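5-carboxymethyl-2-hydroxymuconate semialdehyde dehydrogenase (Thermus thermophilus, PDB 2D4E) probably catalyses the NAD-dependent oxidation of 5-carboxymethyl-2-hydroxymuconate semialdehyde to the corresponding acid, as a tetrameric member of the aldehyde dehydrogenase family. Local coordinates at residues R64-A69 against E230-A235; K71-A76 against V221-Q226. All coordinates share one frame; numbering follows the deposited sequence.

Contact 1 of 2, residues R64-A69 against E230-A235. With NAD (nicotinamide-adenine-dinucleotide), chain K.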
loop_
_atom_site.group_PDB
_atom_site.type_symbol
_atom_site.label_atom_id
_atom_site.label_comp_id
_atom_site.label_asym_id
_atom_site.label_seq_id
_atom_site.Cartn_x
_atom_site.Cartn_y
_atom_site.Cartn_z
ATOM N N ARG C 64 -21.418 20.458 -32.881
ATOM C CA ARG C 64 -20.926 21.813 -32.655
ATOM C C ARG C 64 -20.846 22.208 -31.188
ATOM O O ARG C 64 -19.875 22.828 -30.756
ATOM C CB ARG C 64 -21.799 22.823 -33.407
ATOM C CG ARG C 64 -21.390 23.026 -34.849
ATOM C CD ARG C 64 -22.286 24.036 -35.543
ATOM N NE ARG C 64 -21.633 24.592 -36.723
ATOM C CZ ARG C 64 -20.574 25.398 -36.681
ATOM N NH1 ARG C 64 -20.052 25.760 -35.514
ATOM N NH2 ARG C 64 -20.042 25.853 -37.807
ATOM N N GLU C 65 -21.870 21.866 -30.420
ATOM C CA GLU C 65 -21.863 22.201 -29.005
ATOM C C GLU C 65 -20.805 21.345 -28.307
ATOM O O GLU C 65 -20.068 21.821 -27.433
ATOM C CB GLU C 65 -23.255 21.974 -28.397
ATOM C CG GLU C 65 -24.314 22.977 -28.886
ATOM C CD GLU C 65 -24.742 22.761 -30.336
ATOM O OE1 GLU C 65 -25.195 23.741 -30.968
ATOM O OE2 GLU C 65 -24.644 21.615 -30.839
ATOM N N VAL C 66 -20.710 20.086 -28.717
ATOM C CA VAL C 66 -19.723 19.187 -28.134
ATOM C C VAL C 66 -18.312 19.686 -28.449
ATOM O O VAL C 66 -17.437 19.676 -27.580
ATOM C CB VAL C 66 -19.901 17.746 -28.666
ATOM C CG1 VAL C 66 -18.716 16.866 -28.238
ATOM C CG2 VAL C 66 -21.198 17.167 -28.126
ATOM N N ASP C 67 -18.093 20.135 -29.683
ATOM C CA ASP C 67 -16.775 20.629 -30.074
ATOM C C ASP C 67 -16.364 21.818 -29.200
ATOM O O ASP C 67 -15.237 21.885 -28.718
ATOM C CB ASP C 67 -16.775 21.017 -31.558
ATOM C CG ASP C 67 -15.417 21.495 -32.039
ATOM O OD1 ASP C 67 -14.416 20.781 -31.834
ATOM O OD2 ASP C 67 -15.347 22.589 -32.629
ATOM N N ARG C 68 -17.289 22.748 -28.978
ATOM C CA ARG C 68 -17.006 23.909 -28.146
ATOM C C ARG C 68 -16.725 23.503 -26.697
ATOM O O ARG C 68 -15.835 24.059 -26.054
ATOM C CB ARG C 68 -18.180 24.892 -28.202
ATOM C CG ARG C 68 -18.292 25.651 -29.518
ATOM C CD ARG C 68 -19.674 26.284 -29.688
ATOM N NE ARG C 68 -19.995 27.227 -28.617
ATOM C CZ ARG C 68 -21.197 27.769 -28.428
ATOM N NH1 ARG C 68 -22.205 27.465 -29.239
ATOM N NH2 ARG C 68 -21.393 28.614 -27.424
ATOM N N ALA C 69 -17.481 22.533 -26.184
ATOM C CA ALA C 69 -17.296 22.062 -24.809
ATOM C C ALA C 69 -15.941 21.381 -24.645
ATOM O O ALA C 69 -15.234 21.625 -23.671
ATOM C CB ALA C 69 -18.406 21.091 -24.427
ATOM N N GLU C 230 -27.112 9.336 -29.519
ATOM C CA GLU C 230 -26.578 9.214 -30.869
ATOM C C GLU C 230 -26.081 10.540 -31.436
ATOM O O GLU C 230 -25.354 10.561 -32.424
ATOM C CB GLU C 230 -27.633 8.617 -31.803
ATOM C CG GLU C 230 -27.732 7.106 -31.736
ATOM C CD GLU C 230 -28.902 6.557 -32.538
ATOM O OE1 GLU C 230 -29.148 7.047 -33.666
ATOM O OE2 GLU C 230 -29.572 5.627 -32.041
ATOM N N GLU C 231 -26.462 11.645 -30.808
ATOM C CA GLU C 231 -26.032 12.953 -31.283
ATOM C C GLU C 231 -24.928 13.529 -30.397
ATOM O O GLU C 231 -23.750 13.379 -30.700
ATOM C CB GLU C 231 -27.237 13.903 -31.368
ATOM C CG GLU C 231 -28.293 13.420 -32.369
ATOM C CD GLU C 231 -29.514 14.327 -32.491
ATOM O OE1 GLU C 231 -30.409 13.982 -33.290
ATOM O OE2 GLU C 231 -29.591 15.372 -31.802
ATOM N N ALA C 232 -25.303 14.175 -29.301
ATOM C CA ALA C 232 -24.318 14.753 -28.394
ATOM C C ALA C 232 -23.417 13.670 -27.790
ATOM O O ALA C 232 -22.206 13.857 -27.664
ATOM C CB ALA C 232 -25.023 15.526 -27.286
ATOM N N GLY C 233 -24.010 12.541 -27.413
ATOM C CA GLY C 233 -23.233 11.465 -26.826
ATOM C C GLY C 233 -22.127 10.945 -27.728
ATOM O O GLY C 233 -20.954 10.943 -27.353
ATOM N N ALA C 234 -22.500 10.488 -28.917
ATOM C CA ALA C 234 -21.527 9.959 -29.862
ATOM C C ALA C 234 -20.500 11.005 -30.267
ATOM O O ALA C 234 -19.358 10.666 -30.548
ATOM C CB ALA C 234 -22.233 9.413 -31.098
ATOM N N ALA C 235 -20.895 12.277 -30.304
ATOM C CA ALA C 235 -19.951 13.330 -30.683
ATOM C C ALA C 235 -18.885 13.488 -29.596
ATOM O O ALA C 235 -17.716 13.735 -29.891
ATOM C CB ALA C 235 -20.682 14.652 -30.900
HETATM P PA NAD K . -28.203 4.172 -22.039
HETATM O O1A NAD K . -28.894 4.202 -23.323
HETATM O O2A NAD K . -26.933 3.427 -22.109
HETATM O O5B NAD K . -27.838 5.642 -21.456
HETATM C C5B NAD K . -26.570 6.014 -20.822
HETATM C C4B NAD K . -26.017 7.217 -21.555
HETATM O O4B NAD K . -25.603 6.695 -22.836
HETATM C C3B NAD K . -27.064 8.313 -21.897
HETATM O O3B NAD K . -26.627 9.602 -21.417
HETATM C C2B NAD K . -27.165 8.213 -23.428
HETATM O O2B NAD K . -27.480 9.473 -24.063
HETATM C C1B NAD K . -25.797 7.672 -23.792
HETATM N N9A NAD K . -25.782 7.030 -25.093
HETATM C C8A NAD K . -26.724 6.204 -25.679
HETATM N N7A NAD K . -26.382 5.783 -26.919
HETATM C C5A NAD K . -25.140 6.387 -27.116
HETATM C C6A NAD K . -24.222 6.355 -28.233
HETATM N N6A NAD K . -24.461 5.671 -29.355
HETATM N N1A NAD K . -23.051 7.085 -28.090
HETATM C C2A NAD K . -22.810 7.798 -26.919
HETATM N N3A NAD K . -23.590 7.887 -25.852
HETATM C C4A NAD K . -24.748 7.159 -26.001
HETATM O O3 NAD K . -29.166 3.576 -21.022
HETATM P PN NAD K . -29.918 3.996 -19.691
HETATM O O1N NAD K . -31.346 3.706 -19.937
HETATM O O2N NAD K . -29.581 5.391 -19.363
HETATM O O5D NAD K . -29.264 2.861 -18.865
HETATM C C5D NAD K . -29.738 2.266 -17.682
HETATM C C4D NAD K . -28.635 1.262 -17.570
HETATM O O4D NAD K . -27.495 1.783 -16.850
HETATM C C3D NAD K . -29.000 -0.100 -16.998
HETATM O O3D NAD K . -28.546 -1.192 -17.822
HETATM C C2D NAD K . -28.335 -0.030 -15.625
HETATM O O2D NAD K . -28.049 -1.353 -15.127
HETATM C C1D NAD K . -27.115 0.813 -15.922
HETATM N N1N NAD K . -26.533 1.442 -14.725
HETATM C C2N NAD K . -25.348 0.842 -14.325
HETATM C C3N NAD K . -24.745 1.370 -13.192
HETATM C C7N NAD K . -23.454 0.790 -12.634
HETATM O O7N NAD K . -22.973 1.302 -11.639
HETATM N N7N NAD K . -22.876 -0.267 -13.230
HETATM C C4N NAD K . -25.338 2.499 -12.461
HETATM C C5N NAD K . -26.557 3.011 -12.993
HETATM C C6N NAD K . -27.207 2.543 -14.103
#
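Val66 and Ala232 mark the closest backbone approach of two helices, 63-80 and 229-238, their CA atoms 6.4 Å apart. A spacing this short shows how small residues on one helix let a partner come near. Near its start the second helix is widened by a pi-type turn over residues 230-233, yet the bond from Ala235 N to Glu231 O, at 3.1 Å, is that of an ordinary alpha turn.

One valine bridges the gap, and no hydrogen bond crosses it. The CG2 methyl of Val66 comes within 3.5 Å of Ala232 O and also meets the methyls of both alanines, lying 3.8 Å from Ala235 CB and farther from that of Ala232. With CG1 anti to the backbone N (chi1 170°), the other branch is laid against the main chain of Ala235, 3.6 Å from its carbonyl carbon C. The forked side chain thus sits astride the Ala235 methyl, its branches resting on backbone as much as on side chains.

On its far flank helix 229-238 lies against the adenine of the cofactor: Gly233 C lies 3.3 Å from NAD C2A, and the missing side chain at Gly233 leaves room for the adenine, while Ala234 CB approaches the ring near N1A.

Polar ties flank the apolar centre, with Glu231 salt-bridged to Arg60 and Asp67 hydrogen-bonded to His239 and salt-bridged to Lys71. The helix pair packs on one face of the parallel sheet: Ala232 touches Lys196 and Ala69 touches Val194, both on strand 193-196, while Val66 also packs on Val225, just beyond strand 222-224.

Contact 2 of 2, residues K71-A76 against V221-Q226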
loop_
_atom_site.group_PDB
_atom_site.type_symbol
_atom_site.label_atom_id
_atom_site.label_comp_id
_atom_site.label_asym_id
_atom_site.label_seq_id
_atom_site.Cartn_x
_atom_site.Cartn_y
_atom_site.Cartn_z
ATOM N N LYS C 71 -13.232 21.784 -26.496
ATOM C CA LYS C 71 -12.178 22.785 -26.623
ATOM C C LYS C 71 -12.032 23.542 -25.310
ATOM O O LYS C 71 -10.923 23.861 -24.887
ATOM C CB LYS C 71 -12.503 23.773 -27.745
ATOM C CG LYS C 71 -12.170 23.269 -29.138
ATOM C CD LYS C 71 -12.665 24.236 -30.203
ATOM C CE LYS C 71 -12.008 23.950 -31.539
ATOM N NZ LYS C 71 -12.006 22.495 -31.840
ATOM N N ALA C 72 -13.158 23.821 -24.664
ATOM C CA ALA C 72 -13.135 24.542 -23.399
ATOM C C ALA C 72 -12.459 23.705 -22.310
ATOM O O ALA C 72 -11.619 24.207 -21.560
ATOM C CB ALA C 72 -14.562 24.918 -22.977
ATOM N N ALA C 73 -12.821 22.429 -22.227
ATOM C CA ALA C 73 -12.238 21.544 -21.222
ATOM C C ALA C 73 -10.744 21.403 -21.484
ATOM O O ALA C 73 -9.935 21.426 -20.557
ATOM C CB ALA C 73 -12.906 20.173 -21.271
ATOM N N HIS C 74 -10.388 21.257 -22.755
ATOM C CA HIS C 74 -8.991 21.106 -23.140
ATOM C C HIS C 74 -8.180 22.350 -22.794
ATOM O O HIS C 74 -7.125 22.260 -22.169
ATOM C CB HIS C 74 -8.879 20.833 -24.643
ATOM C CG HIS C 74 -7.470 20.816 -25.146
ATOM N ND1 HIS C 74 -6.613 19.759 -24.925
ATOM C CD2 HIS C 74 -6.756 21.742 -25.830
ATOM C CE1 HIS C 74 -5.433 20.034 -25.452
ATOM N NE2 HIS C 74 -5.493 21.232 -26.006
ATOM N N GLU C 75 -8.679 23.509 -23.201
ATOM C CA GLU C 75 -7.986 24.760 -22.945
ATOM C C GLU C 75 -7.789 25.007 -21.458
ATOM O O GLU C 75 -6.737 25.488 -21.046
ATOM C CB GLU C 75 -8.750 25.932 -23.572
ATOM C CG GLU C 75 -7.972 27.248 -23.597
ATOM C CD GLU C 75 -8.053 28.034 -22.296
ATOM O OE1 GLU C 75 -7.290 29.017 -22.150
ATOM O OE2 GLU C 75 -8.881 27.687 -21.425
ATOM N N ALA C 76 -8.796 24.666 -20.655
ATOM C CA ALA C 76 -8.732 24.862 -19.207
ATOM C C ALA C 76 -7.915 23.801 -18.454
ATOM O O ALA C 76 -7.490 24.030 -17.320
ATOM C CB ALA C 76 -10.146 24.927 -18.635
ATOM N N VAL C 221 -13.560 24.491 -16.835
ATOM C CA VAL C 221 -13.285 23.328 -16.005
ATOM C C VAL C 221 -14.442 22.332 -16.058
ATOM O O VAL C 221 -14.219 21.129 -16.163
ATOM C CB VAL C 221 -12.997 23.743 -14.552
ATOM C CG1 VAL C 221 -12.868 22.511 -13.663
ATOM C CG2 VAL C 221 -11.703 24.558 -14.511
ATOM N N PHE C 222 -15.672 22.834 -15.986
ATOM C CA PHE C 222 -16.846 21.967 -16.071
ATOM C C PHE C 222 -17.794 22.439 -17.172
ATOM O O PHE C 222 -18.246 23.587 -17.174
ATOM C CB PHE C 222 -17.597 21.908 -14.738
ATOM C CG PHE C 222 -18.881 21.121 -14.808
ATOM C CD1 PHE C 222 -20.087 21.754 -15.096
ATOM C CD2 PHE C 222 -18.875 19.736 -14.633
ATOM C CE1 PHE C 222 -21.272 21.023 -15.211
ATOM C CE2 PHE C 222 -20.053 18.994 -14.748
ATOM C CZ PHE C 222 -21.255 19.640 -15.037
ATOM N N ASN C 223 -18.092 21.543 -18.107
ATOM C CA ASN C 223 -18.976 21.856 -19.224
ATOM C C ASN C 223 -20.108 20.854 -19.317
ATOM O O ASN C 223 -19.951 19.683 -18.966
ATOM C CB ASN C 223 -18.190 21.838 -20.527
ATOM C CG ASN C 223 -16.983 22.732 -20.472
ATOM O OD1 ASN C 223 -17.048 23.906 -20.843
ATOM N ND2 ASN C 223 -15.874 22.194 -19.978
ATOM N N LEU C 224 -21.245 21.324 -19.814
ATOM C CA LEU C 224 -22.425 20.492 -19.953
ATOM C C LEU C 224 -23.047 20.620 -21.332
ATOM O O LEU C 224 -23.219 21.727 -21.849
ATOM C CB LEU C 224 -23.456 20.888 -18.900
ATOM C CG LEU C 224 -24.900 20.467 -19.179
ATOM C CD1 LEU C 224 -25.008 18.948 -19.135
ATOM C CD2 LEU C 224 -25.822 21.109 -18.156
ATOM N N VAL C 225 -23.373 19.481 -21.930
ATOM C CA VAL C 225 -24.018 19.468 -23.235
ATOM C C VAL C 225 -25.213 18.522 -23.166
ATOM O O VAL C 225 -25.048 17.318 -22.974
ATOM C CB VAL C 225 -23.065 18.990 -24.353
ATOM C CG1 VAL C 225 -23.788 19.033 -25.689
ATOM C CG2 VAL C 225 -21.826 19.873 -24.405
ATOM N N GLN C 226 -26.411 19.078 -23.298
ATOM C CA GLN C 226 -27.635 18.289 -23.260
ATOM C C GLN C 226 -27.872 17.717 -24.649
ATOM O O GLN C 226 -27.475 18.317 -25.650
ATOM C CB GLN C 226 -28.822 19.168 -22.862
ATOM C CG GLN C 226 -28.713 19.787 -21.489
ATOM C CD GLN C 226 -29.096 18.826 -20.380
ATOM O OE1 GLN C 226 -29.229 17.623 -20.602
ATOM N NE2 GLN C 226 -29.269 19.356 -19.175
#
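Helix-on-sheet packing joins Ala72, Ala73 and Ala76 to Val221 and Asn223, where helix 63-80 covers strand 222-224 of the parallel sheet. The closest CA atoms, of Ala73 and Val221, are 5.6 Å apart, a distance open to a helix that meets the strand with alanines. Asn223 reaches across to the helix, its amide lying against Ala72 and Ala73. Its CG stands anti to the carbonyl carbon (chi1 -54°), which carries the amide towards the helix: OD1 lies 3.4 Å from Ala72 CB, and ND2 is 3.8 Å from Ala73 CB. Further along, Ala76 CB rests 3.9 Å from Val221 N and more loosely against Val221 CG2.

The buried amide spends its polarity elsewhere: ND2 donates to Gly220 O and Val193 O, and OD1 accepts from Ala32 N, which together fix its rotation. A leucine in its place would probably cost Gly220 O and Val193 O this donor and leave Ala32 N without its acceptor in a buried setting. Phe222 and Leu224 instead turn to helix 203-214, so the strand is sandwiched between helices, the layered alpha/beta arrangement characteristic of the Rossmann-like NAD-binding domain of aldehyde dehydrogenases.

Contacts 1 and 2 show how a single helix can serve successive elements of an alpha/beta unit. Both draw on helix 63-80, contact 1 on its earlier turns and contact 2 on later ones, and their centres lie about 11 Å apart. The partners come in the reverse order: strand 222-224 precedes helix 229-238, so the chain passes through 64-69, 71-76, 221-226 and 230-235. Val225, in the connection between those partners, joins the two sites, its CG2 lying 3.6 Å from Ala69 CB. Helix 63-80 thus holds a strand-turn-helix unit along its length, whose helix in turn lies against the adenine of NAD.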